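Tail fiber protein (Acinetobacter phage AM24, PDB 5W5P) forms the trimeric tailspike of the phage, which probably recognises and cleaves the capsular polysaccharide of Acinetobacter baumannii during infection. Local coordinates at the interface of chains A and B. Residues are numbered along the deposited sequence; one frame, centred on the assembly and turned at random. Chains: chain A/B, Tail fiber protein.

Contacts 1 and 2 are neighbours, their C-alpha centres about 10 Å apart, and both use B:Leu610, whose side chain serves contact 1 while its carbonyl oxygen serves contact 2. Strand 598-608 also takes part in both, through A:Thr603 and A:Thr604 in contact 1 and B:Tyr608 in contact 2. Together they join the C-terminal strand-rich domains of two chains. Contact 3 comes just before that domain in the sequence; its C-alpha centre lies about 33 Å and 35 Å from theirs. The assembly holds three copies, as is typical of tailspikes, so repetition of these contacts would lock the spike at separate levels.

Contact 1: the interface of chains A and B. Residues chain A 455-457, 603-604; chain B 449-450, 610.
Water 1 sits between the chains, gripped by the A:Thr604 hydroxyl OG1 at 2.6 Å and, from chain B, by the carbonyl oxygen of B:Ala449 and the backbone N of B:Leu610. The B:Leu610 N-H points well at the water, with 161° at the hydrogen. A threonine suits this place because its small hydroxyl, set beside its own backbone N (chi1 -61°), can meet a water that also serves backbone groups of the partner.

Beside the water, methyl groups pack against backbone and aliphatic atoms. B:Leu610 CD2 reaches the carbonyl oxygen O of A:Ser456 at 3.5 Å. A:Arg457, bent at chi3, crosses B:Leu610 obliquely, its CG against CD2 and its CD and NH1 against CD1. A:Leu455 spreads its branched end over B:Ala449, with A:Leu455 CD1 3.6 Å from B:Ala449 O and CD2 3.9 Å from B:Ala449 CA; alanine leaves room for both methyls. CD1 also touches B:Arg450 CD.

The arginine side chains cross at about a right angle, guanidinium planes 69° apart; A:Arg457 NH1 and B:Arg450 NH1 are 4.1 Å apart, like charges that may repel mildly. Strands 451-461 and 598-608 of chain A meet 3-10 helix 446-449 and the segment after strand 598-608 of chain B, where the C-terminal strand-rich domain begins.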
ATOM      1  N   LEU A 455       7.318 -19.815  25.975  1.00 39.68           N
ATOM      2  CA  LEU A 455       8.277 -19.345  26.962  1.00 41.63           C
ATOM      3  C   LEU A 455       7.534 -18.908  28.216  1.00 44.39           C
ATOM      4  O   LEU A 455       6.357 -18.539  28.162  1.00 45.80           O
ATOM      5  CB  LEU A 455       9.136 -18.198  26.408  1.00 38.27           C
ATOM      6  CG  LEU A 455       8.556 -16.782  26.326  1.00 39.04           C
ATOM      7  CD1 LEU A 455       9.667 -15.762  26.109  1.00 37.24           C
ATOM      8  CD2 LEU A 455       7.525 -16.681  25.219  1.00 37.02           C
ATOM      9  N   SER A 456       8.235 -18.970  29.347  1.00 40.70           N
ATOM     10  CA  SER A 456       7.674 -18.540  30.618  1.00 40.04           C
ATOM     11  C   SER A 456       8.806 -18.323  31.610  1.00 43.80           C
ATOM     12  O   SER A 456       9.887 -18.900  31.481  1.00 46.65           O
ATOM     13  CB  SER A 456       6.672 -19.561  31.166  1.00 43.78           C
ATOM     14  OG  SER A 456       7.301 -20.444  32.082  1.00 43.69           O
ATOM     15  N   ARG A 457       8.543 -17.475  32.601  1.00 45.11           N
ATOM     16  CA  ARG A 457       9.432 -17.295  33.742  1.00 47.68           C
ATOM     17  C   ARG A 457       8.651 -17.634  35.002  1.00 50.93           C
ATOM     18  O   ARG A 457       7.544 -17.124  35.208  1.00 43.20           O
ATOM     19  CB  ARG A 457       9.991 -15.866  33.811  1.00 41.90           C
ATOM     20  CG  ARG A 457      11.162 -15.612  32.853  1.00 41.16           C
ATOM     21  CD  ARG A 457      11.645 -14.155  32.879  1.00 43.56           C
ATOM     22  NE  ARG A 457      10.601 -13.197  32.503  1.00 48.41           N
ATOM     23  CZ  ARG A 457      10.828 -12.005  31.949  1.00 49.91           C
ATOM     24  NH1 ARG A 457      12.065 -11.604  31.688  1.00 40.75           N
ATOM     25  NH2 ARG A 457       9.812 -11.206  31.655  1.00 47.61           N
ATOM     26  N   THR A 603      12.153 -20.640  30.990  1.00 41.34           N
ATOM     27  CA  THR A 603      11.919 -21.792  30.128  1.00 43.36           C
ATOM     28  C   THR A 603      11.503 -21.336  28.736  1.00 46.20           C
ATOM     29  O   THR A 603      10.581 -20.532  28.593  1.00 48.48           O
ATOM     30  CB  THR A 603      10.833 -22.697  30.711  1.00 42.57           C
ATOM     31  OG1 THR A 603      11.225 -23.149  32.011  1.00 42.16           O
ATOM     32  CG2 THR A 603      10.621 -23.894  29.808  1.00 39.68           C
ATOM     33  N   THR A 604      12.183 -21.857  27.716  1.00 47.26           N
ATOM     34  CA  THR A 604      11.817 -21.628  26.322  1.00 45.67           C
ATOM     35  C   THR A 604      11.573 -22.979  25.665  1.00 44.00           C
ATOM     36  O   THR A 604      12.455 -23.844  25.676  1.00 44.26           O
ATOM     37  CB  THR A 604      12.907 -20.855  25.571  1.00 41.70           C
ATOM     38  OG1 THR A 604      13.101 -19.576  26.184  1.00 41.85           O
ATOM     39  CG2 THR A 604      12.497 -20.642  24.121  1.00 40.30           C
TER
ATOM     40  N   ALA B 449       9.405 -15.380  21.054  1.00 41.73           N
ATOM     41  CA  ALA B 449       9.870 -16.143  22.201  1.00 39.74           C
ATOM     42  C   ALA B 449      11.290 -15.765  22.599  1.00 36.01           C
ATOM     43  O   ALA B 449      11.929 -16.508  23.352  1.00 35.24           O
ATOM     44  CB  ALA B 449       9.780 -17.646  21.920  1.00 34.54           C
ATOM     45  N   ARG B 450      11.790 -14.632  22.103  1.00 37.11           N
ATOM     46  CA  ARG B 450      13.121 -14.129  22.445  1.00 40.77           C
ATOM     47  C   ARG B 450      14.219 -15.111  22.042  1.00 42.22           C
ATOM     48  O   ARG B 450      15.256 -15.204  22.705  1.00 44.47           O
ATOM     49  CB  ARG B 450      13.218 -13.781  23.937  1.00 38.92           C
ATOM     50  CG  ARG B 450      12.341 -12.608  24.349  1.00 39.83           C
ATOM     51  CD  ARG B 450      11.989 -12.664  25.821  1.00 39.06           C
ATOM     52  NE  ARG B 450      10.879 -11.776  26.142  1.00 36.99           N
ATOM     53  CZ  ARG B 450      10.934 -10.798  27.041  1.00 40.43           C
ATOM     54  NH1 ARG B 450      12.047 -10.574  27.725  1.00 39.54           N
ATOM     55  NH2 ARG B 450       9.868 -10.040  27.257  1.00 43.04           N
ATOM     56  N   LEU B 610      15.789 -15.387  26.862  1.00 45.46           N
ATOM     57  CA  LEU B 610      14.982 -15.152  28.055  1.00 42.24           C
ATOM     58  C   LEU B 610      15.842 -15.240  29.305  1.00 41.51           C
ATOM     59  O   LEU B 610      16.484 -16.264  29.554  1.00 42.33           O
ATOM     60  CB  LEU B 610      13.838 -16.161  28.128  1.00 40.28           C
ATOM     61  CG  LEU B 610      12.794 -15.899  29.217  1.00 39.07           C
ATOM     62  CD1 LEU B 610      12.178 -14.524  29.048  1.00 37.82           C
ATOM     63  CD2 LEU B 610      11.716 -16.970  29.195  1.00 40.11           C
TER
HETATM   64  O   HOH W   1      14.311 -17.515  25.106  1.00 47.17           O

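Contact 2: the interface of chains A and B. Residues chain A 497, 499, 514, 516; chain B 493, 495, 519, 608, 610.
Charge pairing joins A:Lys516 to B:Asp495 across the contact. A:Lys516 NZ forms a salt bridge with B:Asp495 OD1 at 3.1 Å and also bonds OD2, both carboxylate oxygens offering their syn lone pairs. Bends at chi2 and chi3 fold the long chain so that A:Lys516 NZ also hydrogen-bonds A:Asn497 OD1, in its own chain, at 2.7 Å on a lone pair in the carbonyl plane. The B:Tyr608 hydroxyl bonds B:Asp495 OD2 from above the carboxylate plane, helping to position the acid; the lysine would probably favour its charged form.

Hydrogen bonding continues from A:Asn497 ND2, which donates to the B:Thr493 hydroxyl OG1 at 2.7 Å, 18° out of the amide plane. An asparagine thus accepts from its own chain and donates to the partner. Water 3 links A:Asn497 OD1 to B:Asp495 OD1, and water 2 links A:Lys516 NZ to B:Tyr608 OH.

Stacking and apolar contacts complete the patch. A:Asn497 CG lies 3.4 Å above the B:Tyr608 ring plane, offset toward the rim, amide and ring 22° apart. B:Thr493 CG2 packs 3.4 Å from A:Phe499 CD1 and reaches tip to tip toward A:Val514. B:Leu610 O lies in plane at the A:Phe499 ring edge, 3.5 Å from A:Phe499 CD2.

This mixed seam probably fixes the register of the C-terminal domains.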
ATOM      1  N   ASN A 497      14.233 -25.734  26.907  1.00 51.97           N
ATOM      2  CA  ASN A 497      15.459 -25.073  27.350  1.00 47.57           C
ATOM      3  C   ASN A 497      15.131 -24.370  28.663  1.00 48.47           C
ATOM      4  O   ASN A 497      14.475 -23.324  28.668  1.00 49.65           O
ATOM      5  CB  ASN A 497      15.967 -24.091  26.297  1.00 42.66           C
ATOM      6  CG  ASN A 497      17.343 -23.542  26.627  1.00 44.46           C
ATOM      7  OD1 ASN A 497      18.363 -24.108  26.226  1.00 42.81           O
ATOM      8  ND2 ASN A 497      17.381 -22.437  27.368  1.00 38.37           N
ATOM      9  N   PHE A 499      16.568 -22.427  31.437  1.00 47.74           N
ATOM     10  CA  PHE A 499      17.648 -21.613  31.988  1.00 48.15           C
ATOM     11  C   PHE A 499      17.342 -21.339  33.456  1.00 50.07           C
ATOM     12  O   PHE A 499      16.399 -20.608  33.777  1.00 50.77           O
ATOM     13  CB  PHE A 499      17.801 -20.315  31.198  1.00 46.97           C
ATOM     14  CG  PHE A 499      18.847 -19.377  31.754  1.00 48.09           C
ATOM     15  CD1 PHE A 499      19.969 -19.863  32.408  1.00 49.48           C
ATOM     16  CD2 PHE A 499      18.708 -18.007  31.617  1.00 49.38           C
ATOM     17  CE1 PHE A 499      20.925 -19.000  32.915  1.00 49.47           C
ATOM     18  CE2 PHE A 499      19.663 -17.142  32.123  1.00 49.74           C
ATOM     19  CZ  PHE A 499      20.772 -17.641  32.771  1.00 47.55           C
ATOM     20  N   VAL A 514      21.538 -24.849  32.770  1.00 48.35           N
ATOM     21  CA  VAL A 514      20.519 -25.010  31.738  1.00 46.46           C
ATOM     22  C   VAL A 514      20.309 -26.500  31.504  1.00 47.56           C
ATOM     23  O   VAL A 514      21.273 -27.271  31.437  1.00 50.59           O
ATOM     24  CB  VAL A 514      20.898 -24.271  30.435  1.00 43.57           C
ATOM     25  CG1 VAL A 514      22.321 -24.598  30.024  1.00 44.52           C
ATOM     26  CG2 VAL A 514      19.914 -24.590  29.311  1.00 40.00           C
ATOM     27  N   LYS A 516      18.328 -29.433  29.041  1.00 47.03           N
ATOM     28  CA  LYS A 516      17.691 -29.741  27.768  1.00 45.02           C
ATOM     29  C   LYS A 516      16.801 -30.962  27.961  1.00 48.89           C
ATOM     30  O   LYS A 516      17.293 -32.046  28.298  1.00 54.46           O
ATOM     31  CB  LYS A 516      18.737 -29.993  26.683  1.00 46.87           C
ATOM     32  CG  LYS A 516      19.844 -28.948  26.631  1.00 45.29           C
ATOM     33  CD  LYS A 516      19.296 -27.570  26.304  1.00 42.16           C
ATOM     34  CE  LYS A 516      18.663 -27.551  24.919  1.00 42.05           C
ATOM     35  NZ  LYS A 516      18.221 -26.188  24.488  1.00 39.10           N
TER
ATOM     36  N   THR B 493      21.267 -18.441  27.392  1.00 42.74           N
ATOM     37  CA  THR B 493      21.657 -19.801  27.057  1.00 40.81           C
ATOM     38  C   THR B 493      21.534 -19.979  25.551  1.00 42.00           C
ATOM     39  O   THR B 493      20.910 -19.163  24.862  1.00 42.89           O
ATOM     40  CB  THR B 493      20.805 -20.840  27.796  1.00 41.52           C
ATOM     41  OG1 THR B 493      19.415 -20.611  27.534  1.00 38.61           O
ATOM     42  CG2 THR B 493      21.058 -20.750  29.290  1.00 41.09           C
ATOM     43  N   ASP B 495      22.283 -23.050  22.043  1.00 45.77           N
ATOM     44  CA  ASP B 495      22.739 -24.285  21.426  1.00 45.23           C
ATOM     45  C   ASP B 495      23.743 -23.965  20.325  1.00 46.62           C
ATOM     46  O   ASP B 495      23.746 -22.870  19.758  1.00 48.31           O
ATOM     47  CB  ASP B 495      21.568 -25.080  20.835  1.00 43.19           C
ATOM     48  CG  ASP B 495      20.595 -25.568  21.890  1.00 46.51           C
ATOM     49  OD1 ASP B 495      20.954 -25.588  23.087  1.00 47.49           O
ATOM     50  OD2 ASP B 495      19.460 -25.934  21.515  1.00 48.63           O
ATOM     51  N   LEU B 519      25.145 -24.269  26.046  1.00 51.46           N
ATOM     52  CA  LEU B 519      25.879 -23.247  26.781  1.00 47.53           C
ATOM     53  C   LEU B 519      24.980 -22.543  27.787  1.00 50.66           C
ATOM     54  O   LEU B 519      23.769 -22.418  27.586  1.00 57.50           O
ATOM     55  CB  LEU B 519      26.461 -22.171  25.853  1.00 45.14           C
ATOM     56  CG  LEU B 519      27.221 -22.600  24.610  1.00 47.38           C
ATOM     57  CD1 LEU B 519      27.566 -21.385  23.774  1.00 47.24           C
ATOM     58  CD2 LEU B 519      28.468 -23.327  25.024  1.00 52.63           C
ATOM     59  N   TYR B 608      18.803 -18.673  23.266  1.00 45.66           N
ATOM     60  CA  TYR B 608      17.592 -18.471  24.055  1.00 45.74           C
ATOM     61  C   TYR B 608      17.849 -17.290  24.986  1.00 45.55           C
ATOM     62  O   TYR B 608      18.543 -17.424  25.997  1.00 48.20           O
ATOM     63  CB  TYR B 608      17.228 -19.740  24.824  1.00 45.75           C
ATOM     64  CG  TYR B 608      17.225 -20.980  23.957  1.00 43.09           C
ATOM     65  CD1 TYR B 608      16.106 -21.322  23.198  1.00 42.36           C
ATOM     66  CD2 TYR B 608      18.343 -21.798  23.880  1.00 36.99           C
ATOM     67  CE1 TYR B 608      16.102 -22.448  22.393  1.00 41.24           C
ATOM     68  CE2 TYR B 608      18.349 -22.924  23.084  1.00 37.93           C
ATOM     69  CZ  TYR B 608      17.230 -23.248  22.342  1.00 40.73           C
ATOM     70  OH  TYR B 608      17.246 -24.374  21.547  1.00 41.37           O
ATOM     71  N   LEU B 610      15.789 -15.387  26.862  1.00 45.46           N
ATOM     72  CA  LEU B 610      14.982 -15.152  28.055  1.00 42.24           C
ATOM     73  C   LEU B 610      15.842 -15.240  29.305  1.00 41.51           C
ATOM     74  O   LEU B 610      16.484 -16.264  29.554  1.00 42.33           O
ATOM     75  CB  LEU B 610      13.838 -16.161  28.128  1.00 40.28           C
ATOM     76  CG  LEU B 610      12.794 -15.899  29.217  1.00 39.07           C
ATOM     77  CD1 LEU B 610      12.178 -14.524  29.048  1.00 37.82           C
ATOM     78  CD2 LEU B 610      11.716 -16.970  29.195  1.00 40.11           C
TER
HETATM   79  O   HOH W   2      15.776 -26.668  23.152  1.00 34.47           O
HETATM   80  O   HOH W   3      20.929 -24.637  25.808  1.00 52.44           O

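Contact 3: the interface of chains A and B. Residues chain A 432, 436-437; chain B 401.
Beside B:Asp401, which bonds its backbone N, A:Phe432 carries A:Ala437 on one face of its ring, the A:Ala437 CA standing 3.8 Å above the A:Phe432 ring plane and offset toward the rim. This packing is within chain A: a phenylalanine offers a broad surface, and a small alanine can lie close over it. The carboxylate of B:Asp401 turns toward the same alanine.

This second flat group is met from above its plane rather than along an edge. The backbone N of A:Ala437 donates to B:Asp401 OD2 at 2.9 Å, nearly straight at the hydrogen, but 63° out of the carboxylate plane. The aspartate CG stands beside its own backbone N (chi1 -77°), which carries the acid group over the A:Asn436 to A:Ala437 backbone. B:Asp401 OD2 also rests 3.3 Å from A:Asn436 CA, and B:Asp401 OD1 lies 3.3 Å from the A:Ala437 methyl CB. Aspartate suits the place because its short side chain can accept from one backbone N-H while its own main chain serves another.

That other bond runs from A:Phe432 N to the B:Asp401 carbonyl oxygen. B:Asp401 therefore clasps chain A at two points, on short strand 431-432 and in the segment after it. The contact is a chain-to-chain interface near the C-terminal end of the elongated parallel beta-helix body typical of tailspikes, and probably helps to fasten neighbouring chains there. The A:Phe432 N to B:Asp401 O distance is 2.9 Å, with the donor 42° above the carbonyl plane.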
ATOM      1  N   PHE A 432       2.759 -21.706  -5.165  1.00 47.67           N
ATOM      2  CA  PHE A 432       3.505 -22.177  -6.333  1.00 43.45           C
ATOM      3  C   PHE A 432       2.652 -23.197  -7.081  1.00 43.43           C
ATOM      4  O   PHE A 432       2.957 -24.391  -7.098  1.00 46.47           O
ATOM      5  CB  PHE A 432       4.850 -22.773  -5.915  1.00 40.19           C
ATOM      6  CG  PHE A 432       5.630 -21.893  -4.990  1.00 42.90           C
ATOM      7  CD1 PHE A 432       6.468 -20.915  -5.494  1.00 42.50           C
ATOM      8  CD2 PHE A 432       5.519 -22.037  -3.615  1.00 43.67           C
ATOM      9  CE1 PHE A 432       7.183 -20.098  -4.644  1.00 45.28           C
ATOM     10  CE2 PHE A 432       6.232 -21.223  -2.759  1.00 41.48           C
ATOM     11  CZ  PHE A 432       7.067 -20.253  -3.271  1.00 43.32           C
ATOM     12  N   ASN A 436       6.663 -26.103  -7.159  1.00 59.49           N
ATOM     13  CA  ASN A 436       6.897 -26.409  -5.757  1.00 56.22           C
ATOM     14  C   ASN A 436       7.829 -25.361  -5.178  1.00 57.26           C
ATOM     15  O   ASN A 436       8.599 -24.721  -5.900  1.00 58.85           O
ATOM     16  CB  ASN A 436       7.488 -27.808  -5.581  1.00 56.63           C
ATOM     17  CG  ASN A 436       8.782 -27.983  -6.342  1.00 59.72           C
ATOM     18  OD1 ASN A 436       9.867 -27.729  -5.815  1.00 57.42           O
ATOM     19  ND2 ASN A 436       8.674 -28.412  -7.595  1.00 61.64           N
ATOM     20  N   ALA A 437       7.749 -25.195  -3.854  1.00 56.30           N
ATOM     21  CA  ALA A 437       8.624 -24.246  -3.177  1.00 50.13           C
ATOM     22  C   ALA A 437      10.065 -24.733  -3.138  1.00 50.25           C
ATOM     23  O   ALA A 437      10.995 -23.919  -3.196  1.00 54.49           O
ATOM     24  CB  ALA A 437       8.118 -23.984  -1.760  1.00 43.96           C
TER
ATOM     25  N   ASP B 401       2.160 -25.709  -0.646  1.00 40.91           N
ATOM     26  CA  ASP B 401       2.649 -24.965  -1.806  1.00 41.41           C
ATOM     27  C   ASP B 401       1.507 -24.373  -2.616  1.00 45.44           C
ATOM     28  O   ASP B 401       1.544 -23.199  -2.999  1.00 50.69           O
ATOM     29  CB  ASP B 401       3.492 -25.873  -2.701  1.00 46.22           C
ATOM     30  CG  ASP B 401       4.880 -26.109  -2.156  1.00 48.36           C
ATOM     31  OD1 ASP B 401       5.227 -25.528  -1.105  1.00 52.02           O
ATOM     32  OD2 ASP B 401       5.629 -26.876  -2.790  1.00 50.92           O
TER